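Local atomic coordinates of 4-hydroxyphenylpyruvate dioxygenase (Pseudomonas putida, PDB entry 5HMQ), a protein that converts 3-dehydroshikimate to protocatechuate in quinate and shikimate degradation, using a divalent metal, and carries a fused hydroxyphenylpyruvate dioxygenase-like domain that binds magnesium. Residues D107-D111 with E112-V116; R155-H159 with P160-V164; N506-A510 with H511-S515; A615-A618 with V619-A623. All blocks are in the same frame, centred on the assembly; numbering follows the deposited sequence.

Contact 1: residues D107-D111 with E112-V116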
loop_
_atom_site.group_PDB
_atom_site.type_symbol
_atom_site.label_atom_id
_atom_site.label_comp_id
_atom_site.label_asym_id
_atom_site.label_seq_id
_atom_site.Cartn_x
_atom_site.Cartn_y
_atom_site.Cartn_z
ATOM N N ASP C 107 -5.869 -5.342 38.141
ATOM C CA ASP C 107 -6.382 -5.146 39.490
ATOM C C ASP C 107 -7.865 -4.785 39.513
ATOM O O ASP C 107 -8.339 -4.217 40.505
ATOM C CB ASP C 107 -5.563 -4.068 40.205
ATOM C CG ASP C 107 -5.552 -2.752 39.453
ATOM O OD1 ASP C 107 -5.891 -2.751 38.250
ATOM O OD2 ASP C 107 -5.195 -1.720 40.062
ATOM N N ALA C 108 -8.604 -5.114 38.456
ATOM C CA ALA C 108 -10.020 -4.790 38.369
ATOM C C ALA C 108 -10.844 -5.774 39.189
ATOM O O ALA C 108 -10.525 -6.965 39.263
ATOM C CB ALA C 108 -10.485 -4.801 36.912
ATOM N N LEU C 109 -11.912 -5.274 39.805
ATOM C CA LEU C 109 -12.741 -6.119 40.651
ATOM C C LEU C 109 -13.650 -6.964 39.769
ATOM O O LEU C 109 -14.154 -6.493 38.745
ATOM C CB LEU C 109 -13.601 -5.272 41.596
ATOM C CG LEU C 109 -12.932 -4.217 42.480
ATOM C CD1 LEU C 109 -13.963 -3.445 43.313
ATOM C CD2 LEU C 109 -11.811 -4.759 43.327
ATOM N N GLY C 110 -13.869 -8.215 40.172
ATOM C CA GLY C 110 -14.693 -9.106 39.374
ATOM C C GLY C 110 -15.985 -9.610 39.988
ATOM O O GLY C 110 -16.648 -10.466 39.393
ATOM N N ASP C 111 -16.354 -9.118 41.170
ATOM C CA ASP C 111 -17.593 -9.564 41.804
ATOM C C ASP C 111 -18.789 -9.245 40.917
ATOM O O ASP C 111 -18.975 -8.099 40.495
ATOM C CB ASP C 111 -17.774 -8.916 43.178
ATOM C CG ASP C 111 -19.009 -9.424 43.900
ATOM O OD1 ASP C 111 -19.177 -10.660 43.989
ATOM O OD2 ASP C 111 -19.811 -8.591 44.370
ATOM N N GLU C 112 -19.595 -10.269 40.627
ATOM C CA GLU C 112 -20.684 -10.116 39.666
ATOM C C GLU C 112 -21.635 -8.998 40.079
ATOM O O GLU C 112 -21.965 -8.120 39.273
ATOM C CB GLU C 112 -21.443 -11.433 39.519
ATOM C CG GLU C 112 -22.608 -11.357 38.549
ATOM C CD GLU C 112 -23.167 -12.723 38.202
ATOM O OE1 GLU C 112 -22.519 -13.735 38.538
ATOM O OE2 GLU C 112 -24.252 -12.782 37.585
ATOM N N GLN C 113 -22.086 -9.014 41.335
ATOM C CA GLN C 113 -23.043 -8.010 41.787
ATOM C C GLN C 113 -22.444 -6.608 41.773
ATOM O O GLN C 113 -23.161 -5.631 41.520
ATOM C CB GLN C 113 -23.544 -8.356 43.190
ATOM C CG GLN C 113 -24.675 -7.465 43.681
ATOM C CD GLN C 113 -25.896 -7.530 42.785
ATOM O OE1 GLN C 113 -26.281 -8.604 42.320
ATOM N NE2 GLN C 113 -26.500 -6.377 42.522
ATOM N N LEU C 114 -21.137 -6.485 42.024
ATOM C CA LEU C 114 -20.504 -5.170 41.968
ATOM C C LEU C 114 -20.460 -4.640 40.540
ATOM O O LEU C 114 -20.666 -3.442 40.311
ATOM C CB LEU C 114 -19.099 -5.231 42.566
ATOM C CG LEU C 114 -18.273 -3.952 42.408
ATOM C CD1 LEU C 114 -17.701 -3.500 43.740
ATOM C CD2 LEU C 114 -17.160 -4.166 41.399
ATOM N N LEU C 115 -20.198 -5.517 39.569
ATOM C CA LEU C 115 -20.243 -5.103 38.171
ATOM C C LEU C 115 -21.650 -4.672 37.778
ATOM O O LEU C 115 -21.825 -3.695 37.042
ATOM C CB LEU C 115 -19.754 -6.235 37.268
ATOM C CG LEU C 115 -18.348 -6.779 37.534
ATOM C CD1 LEU C 115 -17.935 -7.742 36.431
ATOM C CD2 LEU C 115 -17.339 -5.646 37.668
ATOM N N VAL C 116 -22.664 -5.400 38.254
ATOM C CA VAL C 116 -24.049 -5.006 38.009
ATOM C C VAL C 116 -24.305 -3.610 38.561
ATOM O O VAL C 116 -24.891 -2.753 37.888
ATOM C CB VAL C 116 -25.015 -6.040 38.617
ATOM C CG1 VAL C 116 -26.448 -5.540 38.538
ATOM C CG2 VAL C 116 -24.873 -7.374 37.907
#
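L114 touches both L109 and D111, on the chain leading into the helix that starts at E112, and its side chain can be followed outward atom by atom. At its root, CB of L114 rests 3.5 Å from the carbonyl O of D111, with the carboxylate of D111 alongside. CG stands anti to the backbone N (chi1 173°), a torsion that carries the fork back over the incoming loop. There both methyls close on L109: CD2 of L114 meets CB of L109 at 3.7 Å and shares CD1 of L109 with CD1 of L114, each at 3.8 Å. The two leucines cross at a slant instead of running parallel, and both also touch R73.

Next along the helix, L115 sends its branch to the other side of the same backbone. CD2 of L115 approaches the carbonyl O of L109 at 3.5 Å, and its CG packs against the carbonyl O of D111. That oxygen takes the first ordinary helical bond, from L115 N to D111 O at 3.0 Å. The carboxylate of D111 adds a weak capping bond, OD2 of D111 lying 3.4 Å from L114 N with an N-H...O angle of 138°. Farther out, the carboxylate of E112 reaches Q156 on helix 147-157.

This pattern, an aspartate at the N-cap accepting from the amide three residues on and a leucine two residues before it packed on L114 of the first turn, opens helix 112-128 of the xylose isomerase-like TIM barrel.

Contact 2: residues R155-H159 with P160-V164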
loop_
_atom_site.group_PDB
_atom_site.type_symbol
_atom_site.label_atom_id
_atom_site.label_comp_id
_atom_site.label_asym_id
_atom_site.label_seq_id
_atom_site.Cartn_x
_atom_site.Cartn_y
_atom_site.Cartn_z
ATOM N N ARG C 155 -28.695 -7.545 31.675
ATOM C CA ARG C 155 -30.029 -7.983 32.073
ATOM C C ARG C 155 -30.275 -7.717 33.553
ATOM O O ARG C 155 -31.331 -7.201 33.935
ATOM C CB ARG C 155 -30.206 -9.466 31.747
ATOM C CG ARG C 155 -31.576 -10.025 32.067
ATOM C CD ARG C 155 -31.623 -11.521 31.799
ATOM N NE ARG C 155 -30.516 -12.222 32.441
ATOM C CZ ARG C 155 -30.466 -12.511 33.738
ATOM N NH1 ARG C 155 -31.466 -12.160 34.537
ATOM N NH2 ARG C 155 -29.417 -13.153 34.239
ATOM N N GLN C 156 -29.308 -8.068 34.404
ATOM C CA GLN C 156 -29.474 -7.858 35.839
ATOM C C GLN C 156 -29.526 -6.374 36.188
ATOM O O GLN C 156 -30.265 -5.973 37.094
ATOM C CB GLN C 156 -28.347 -8.545 36.609
ATOM C CG GLN C 156 -28.334 -10.057 36.487
ATOM C CD GLN C 156 -27.285 -10.694 37.375
ATOM O OE1 GLN C 156 -27.249 -10.452 38.582
ATOM N NE2 GLN C 156 -26.417 -11.507 36.782
ATOM N N ALA C 157 -28.743 -5.545 35.493
ATOM C CA ALA C 157 -28.767 -4.113 35.773
ATOM C C ALA C 157 -30.124 -3.507 35.436
ATOM O O ALA C 157 -30.608 -2.622 36.153
ATOM C CB ALA C 157 -27.650 -3.406 35.005
ATOM N N ASP C 158 -30.746 -3.969 34.349
ATOM C CA ASP C 158 -32.151 -3.691 34.042
ATOM C C ASP C 158 -32.436 -2.187 33.995
ATOM O O ASP C 158 -33.241 -1.652 34.760
ATOM C CB ASP C 158 -33.069 -4.397 35.045
ATOM C CG ASP C 158 -34.524 -4.378 34.619
ATOM O OD1 ASP C 158 -34.789 -4.393 33.397
ATOM O OD2 ASP C 158 -35.402 -4.347 35.509
ATOM N N HIS C 159 -31.751 -1.507 33.081
ATOM C CA HIS C 159 -31.955 -0.080 32.885
ATOM C C HIS C 159 -32.113 0.177 31.392
ATOM O O HIS C 159 -31.292 -0.304 30.592
ATOM C CB HIS C 159 -30.781 0.724 33.459
ATOM C CG HIS C 159 -31.073 2.181 33.636
ATOM N ND1 HIS C 159 -31.216 3.048 32.575
ATOM C CD2 HIS C 159 -31.247 2.924 34.755
ATOM C CE1 HIS C 159 -31.467 4.262 33.032
ATOM N NE2 HIS C 159 -31.491 4.214 34.351
ATOM N N PRO C 160 -33.136 0.928 30.973
ATOM C CA PRO C 160 -33.369 1.110 29.529
ATOM C C PRO C 160 -32.255 1.851 28.813
ATOM O O PRO C 160 -32.162 1.756 27.582
ATOM C CB PRO C 160 -34.688 1.896 29.485
ATOM C CG PRO C 160 -34.764 2.581 30.809
ATOM C CD PRO C 160 -34.146 1.624 31.788
ATOM N N ALA C 161 -31.415 2.589 29.530
ATOM C CA ALA C 161 -30.316 3.320 28.921
ATOM C C ALA C 161 -29.032 2.502 28.831
ATOM O O ALA C 161 -28.008 3.034 28.395
ATOM C CB ALA C 161 -30.046 4.612 29.700
ATOM N N LEU C 162 -29.060 1.228 29.223
ATOM C CA LEU C 162 -27.882 0.371 29.202
ATOM C C LEU C 162 -28.178 -0.852 28.347
ATOM O O LEU C 162 -29.116 -1.603 28.632
ATOM C CB LEU C 162 -27.480 -0.046 30.618
ATOM C CG LEU C 162 -26.462 -1.185 30.711
ATOM C CD1 LEU C 162 -25.105 -0.747 30.174
ATOM C CD2 LEU C 162 -26.336 -1.677 32.139
ATOM N N GLY C 163 -27.375 -1.053 27.305
ATOM C CA GLY C 163 -27.617 -2.131 26.370
ATOM C C GLY C 163 -26.372 -2.912 25.993
ATOM O O GLY C 163 -25.294 -2.688 26.546
ATOM N N VAL C 164 -26.523 -3.839 25.056
ATOM C CA VAL C 164 -25.443 -4.712 24.615
ATOM C C VAL C 164 -24.916 -4.218 23.276
ATOM O O VAL C 164 -25.694 -3.829 22.393
ATOM C CB VAL C 164 -25.927 -6.172 24.517
ATOM C CG1 VAL C 164 -24.827 -7.070 23.961
ATOM C CG2 VAL C 164 -26.382 -6.666 25.883
HETATM O O HOH W 1 -29.658 -3.015 31.305
#
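The imidazole of H159 receives the amide of A161 at its edge: A161 N donates to ND1 of H159 over 3.1 Å, only 7° out of the ring plane. Through ND1 the ring thus braces a type I turn, H159 to L162, which links helix 147-157 to strand 162-167 in a beta-alpha-beta unit of the TIM barrel. The direction of the bond leaves ND1 as acceptor, consistent with a ring proton on NE2. The pyrrolidine of P160 meets the imidazole at a slant, with CD of P160 3.6 Å from CG of H159, and the methyl of A161 lies 3.6 Å from CE1 of H159. E124 of helix 112-128 also touches the histidine.

D158, with positive phi, takes the chain out of the helix just before the turn. The turn closes through L162 N, which donates to H159 O at 3.0 Å from well above the carbonyl plane. A buried hydrophobic pair also joins the two elements, the CB of A157 on the helix lying 3.6 Å from CD2 of L162 on the strand.

One water bridges the two segments, accepting from H159 N and lying 3.1 Å from L162 O, an oxygen that also receives NZ of K188.

Contact 3: residues N506-A510 with H511-S515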
loop_
_atom_site.group_PDB
_atom_site.type_symbol
_atom_site.label_atom_id
_atom_site.label_comp_id
_atom_site.label_asym_id
_atom_site.label_seq_id
_atom_site.Cartn_x
_atom_site.Cartn_y
_atom_site.Cartn_z
ATOM N N ASN C 506 9.894 -1.266 -3.607
ATOM C CA ASN C 506 10.981 -0.851 -2.716
ATOM C C ASN C 506 11.935 -1.982 -2.325
ATOM O O ASN C 506 13.068 -1.703 -1.913
ATOM C CB ASN C 506 10.397 -0.209 -1.455
ATOM C CG ASN C 506 10.097 1.272 -1.639
ATOM O OD1 ASN C 506 10.260 1.819 -2.731
ATOM N ND2 ASN C 506 9.648 1.926 -0.574
ATOM N N THR C 507 11.506 -3.243 -2.436
ATOM C CA THR C 507 12.392 -4.391 -2.255
ATOM C C THR C 507 13.217 -4.658 -3.505
ATOM O O THR C 507 14.379 -5.072 -3.407
ATOM C CB THR C 507 11.562 -5.623 -1.864
ATOM O OG1 THR C 507 11.017 -5.448 -0.551
ATOM C CG2 THR C 507 12.351 -6.908 -1.940
ATOM N N ALA C 508 12.640 -4.419 -4.684
ATOM C CA ALA C 508 13.427 -4.488 -5.908
ATOM C C ALA C 508 14.540 -3.450 -5.896
ATOM O O ALA C 508 15.624 -3.693 -6.437
ATOM C CB ALA C 508 12.524 -4.290 -7.125
ATOM N N ILE C 509 14.294 -2.295 -5.276
ATOM C CA ILE C 509 15.349 -1.301 -5.116
ATOM C C ILE C 509 16.331 -1.754 -4.047
ATOM O O ILE C 509 17.553 -1.692 -4.232
ATOM C CB ILE C 509 14.747 0.074 -4.772
ATOM C CG1 ILE C 509 13.740 0.513 -5.834
ATOM C CG2 ILE C 509 15.844 1.111 -4.622
ATOM C CD1 ILE C 509 12.965 1.756 -5.451
ATOM N N ALA C 510 15.805 -2.214 -2.907
ATOM C CA ALA C 510 16.654 -2.572 -1.776
ATOM C C ALA C 510 17.591 -3.727 -2.099
ATOM O O ALA C 510 18.750 -3.721 -1.675
ATOM C CB ALA C 510 15.796 -2.905 -0.560
ATOM N N HIS C 511 17.126 -4.717 -2.855
ATOM C CA HIS C 511 18.005 -5.798 -3.271
ATOM C C HIS C 511 18.656 -5.527 -4.620
ATOM O O HIS C 511 19.072 -6.475 -5.298
ATOM C CB HIS C 511 17.273 -7.128 -3.350
ATOM C CG HIS C 511 16.500 -7.482 -2.107
ATOM N ND1 HIS C 511 17.045 -7.404 -0.828
ATOM C CD2 HIS C 511 15.260 -8.018 -1.961
ATOM C CE1 HIS C 511 16.144 -7.802 0.051
ATOM N NE2 HIS C 511 15.059 -8.181 -0.610
ATOM N N ALA C 512 18.750 -4.259 -5.022
ATOM C CA ALA C 512 19.442 -3.849 -6.234
ATOM C C ALA C 512 19.112 -4.697 -7.455
ATOM O O ALA C 512 20.002 -4.975 -8.267
ATOM C CB ALA C 512 20.954 -3.847 -6.001
ATOM N N LEU C 513 17.857 -5.117 -7.613
ATOM C CA LEU C 513 17.479 -5.886 -8.795
ATOM C C LEU C 513 17.511 -4.962 -10.013
ATOM O O LEU C 513 17.880 -3.792 -9.924
ATOM C CB LEU C 513 16.076 -6.480 -8.640
ATOM C CG LEU C 513 15.651 -7.676 -7.797
ATOM C CD1 LEU C 513 15.678 -7.343 -6.337
ATOM C CD2 LEU C 513 14.239 -8.070 -8.211
ATOM N N SER C 514 17.108 -5.474 -11.172
ATOM C CA SER C 514 17.102 -4.656 -12.384
ATOM C C SER C 514 16.048 -5.285 -13.257
ATOM O O SER C 514 15.706 -4.816 -14.335
ATOM C CB SER C 514 18.500 -4.570 -13.033
ATOM O OG SER C 514 18.716 -5.531 -14.039
ATOM N N SER C 515 15.589 -6.403 -12.780
ATOM C CA SER C 515 14.474 -7.207 -13.288
ATOM C C SER C 515 13.273 -7.099 -12.338
ATOM O O SER C 515 13.014 -8.024 -11.567
ATOM C CB SER C 515 14.979 -8.622 -13.360
ATOM O OG SER C 515 13.924 -9.481 -13.255
#
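T507 and H511, one helical turn apart, lie side by side and point the same way. The methyl of the threonine, CG2, stands anti to the backbone N, which turns it toward the imidazole, and CD2 of H511 comes within 3.1 Å of CG2 of T507. That separation is short for two carbons, so its exact value is doubtful. The methyl meets the ring obliquely, over neither a clear face nor an edge. The two residues are also tied through the main chain, H511 N donating to T507 O at 2.8 Å in a nearly straight bond (166°).

At H511 the chain leaves the helix in a Schellman motif, with A512 at positive phi as the C-prime residue. L513 N reaches back to A508 O at 2.9 Å, almost in line with the carbonyl, whereas A512 N approaches I509 O at 2.9 Å from well above the carbonyl plane. The reversal brings L513 back beside the helix, where CD1 of L513 settles 3.7 Å from CA of A508. The apolar pairing customary for this motif is loose here, CD2 of L513 lying 4.3 Å from CB of A508.

The second subunit comes up to this helix end: I509 packs on K484 of that subunit and H511 on its G481, while A510 makes backbone hydrogen bonds to it.

Contact 4: residues A615-A618 with V619-A623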
loop_
_atom_site.group_PDB
_atom_site.type_symbol
_atom_site.label_atom_id
_atom_site.label_comp_id
_atom_site.label_asym_id
_atom_site.label_seq_id
_atom_site.Cartn_x
_atom_site.Cartn_y
_atom_site.Cartn_z
ATOM N N ALA C 615 2.551 -28.421 -3.580
ATOM C CA ALA C 615 3.711 -29.051 -2.962
ATOM C C ALA C 615 4.968 -28.922 -3.813
ATOM O O ALA C 615 6.074 -29.108 -3.293
ATOM C CB ALA C 615 3.421 -30.527 -2.683
ATOM N N ASN C 616 4.830 -28.606 -5.099
ATOM C CA ASN C 616 5.960 -28.517 -6.014
ATOM C C ASN C 616 6.388 -27.081 -6.291
ATOM O O ASN C 616 7.224 -26.858 -7.173
ATOM C CB ASN C 616 5.632 -29.223 -7.333
ATOM C CG ASN C 616 5.445 -30.720 -7.169
ATOM O OD1 ASN C 616 6.167 -31.370 -6.411
ATOM N ND2 ASN C 616 4.469 -31.275 -7.880
ATOM N N VAL C 617 5.840 -26.105 -5.562
ATOM C CA VAL C 617 6.168 -24.708 -5.837
ATOM C C VAL C 617 7.638 -24.434 -5.538
ATOM O O VAL C 617 8.317 -23.731 -6.298
ATOM C CB VAL C 617 5.235 -23.771 -5.044
ATOM C CG1 VAL C 617 5.984 -22.535 -4.563
ATOM C CG2 VAL C 617 4.048 -23.364 -5.905
ATOM N N ALA C 618 8.156 -24.995 -4.442
ATOM C CA ALA C 618 9.565 -24.809 -4.114
ATOM C C ALA C 618 10.457 -25.372 -5.211
ATOM O O ALA C 618 11.498 -24.792 -5.540
ATOM C CB ALA C 618 9.883 -25.464 -2.770
ATOM N N VAL C 619 10.058 -26.505 -5.793
ATOM C CA VAL C 619 10.843 -27.114 -6.859
ATOM C C VAL C 619 10.785 -26.252 -8.115
ATOM O O VAL C 619 11.790 -26.081 -8.816
ATOM C CB VAL C 619 10.346 -28.548 -7.122
ATOM C CG1 VAL C 619 10.936 -29.103 -8.412
ATOM C CG2 VAL C 619 10.666 -29.448 -5.937
ATOM N N ARG C 620 9.607 -25.699 -8.418
ATOM C CA ARG C 620 9.474 -24.803 -9.565
ATOM C C ARG C 620 10.336 -23.557 -9.405
ATOM O O ARG C 620 11.011 -23.135 -10.354
ATOM C CB ARG C 620 8.009 -24.420 -9.769
ATOM C CG ARG C 620 7.789 -23.398 -10.878
ATOM C CD ARG C 620 6.330 -22.973 -10.984
ATOM N NE ARG C 620 5.810 -22.367 -9.760
ATOM C CZ ARG C 620 6.032 -21.109 -9.391
ATOM N NH1 ARG C 620 6.774 -20.310 -10.147
ATOM N NH2 ARG C 620 5.509 -20.649 -8.262
ATOM N N LEU C 621 10.333 -22.955 -8.213
ATOM C CA LEU C 621 11.105 -21.735 -7.997
ATOM C C LEU C 621 12.599 -21.995 -8.140
ATOM O O LEU C 621 13.327 -21.175 -8.712
ATOM C CB LEU C 621 10.791 -21.152 -6.621
ATOM C CG LEU C 621 9.394 -20.559 -6.431
ATOM C CD1 LEU C 621 9.103 -20.334 -4.954
ATOM C CD2 LEU C 621 9.258 -19.258 -7.209
ATOM N N ALA C 622 13.072 -23.135 -7.631
ATOM C CA ALA C 622 14.481 -23.480 -7.782
ATOM C C ALA C 622 14.846 -23.671 -9.248
ATOM O O ALA C 622 15.931 -23.269 -9.684
ATOM C CB ALA C 622 14.803 -24.739 -6.977
ATOM N N ALA C 623 13.950 -24.287 -10.023
ATOM C CA ALA C 623 14.214 -24.507 -11.442
ATOM C C ALA C 623 14.289 -23.188 -12.203
ATOM O O ALA C 623 15.207 -22.975 -13.005
ATOM C CB ALA C 623 13.138 -25.412 -12.041
#
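V617 lies alongside both R620 and L621, all three pointing the same way from one flank of the helix. CG1 of V617 packs on CD1 of L621 at 3.8 Å, and CG2 of V617 is the nearer of its two methyls to NH2 of R620, at 3.9 Å. The carbonyl O of V617 stands over one face of the guanidinium, because the arginine, extended as far as CD, bends at chi3 (60°) and folds its end back toward the helix. CG of L621 also rests on that oxygen, 3.4 Å from V617 O.

Behind these side chains, three successive i to i+4 backbone bonds set their spacing. R620 N donates to N616 O at 2.9 Å, L621 N to V617 O at 2.9 Å, and A622 N to A618 O at 3.1 Å, each bent by only about 20° from straight.

N616 holds the N-cap position, yet its side chain makes no capping bond. The amide bonds elsewhere instead: ND2 of N616 is bonded to Y577 O and to NE2 of H588, and OD1 to the hydroxyl of Y552. This buried group is therefore satisfied on both sides, and it ties the start of the helix to strands 576-579 and 585-590.

The side chain of R620 comes about 7 Å from the bound magnesium and about 6 Å from that of its ligand H523. The placement recalls the C-terminal helix that lies over the metal site in hydroxyphenylpyruvate dioxygenases.

In the fold
Contacts 1 and 2 belong to the TIM barrel and touch each other, E112 OE2 lying 2.6 Å from Q156 NE2 in a probable hydrogen bond that joins helices 112-128 and 147-157. Contact 1 is a surface helix start, while contact 2, partly buried, passes from helix to barrel strand. Contacts 3 and 4 lie in the dioxygenase-like half, their centres about 22 Å apart and more than 50 Å from the first two. All four include a helix end: D111 caps weakly with its carboxylate, D158 leads helix 147-157 into a turn, residues 506-515 close by backbone bonds, and N616 spends its amide on Y577, H588 and Y552. Contact 3 alone meets the second subunit; contact 4 lies nearest a metal.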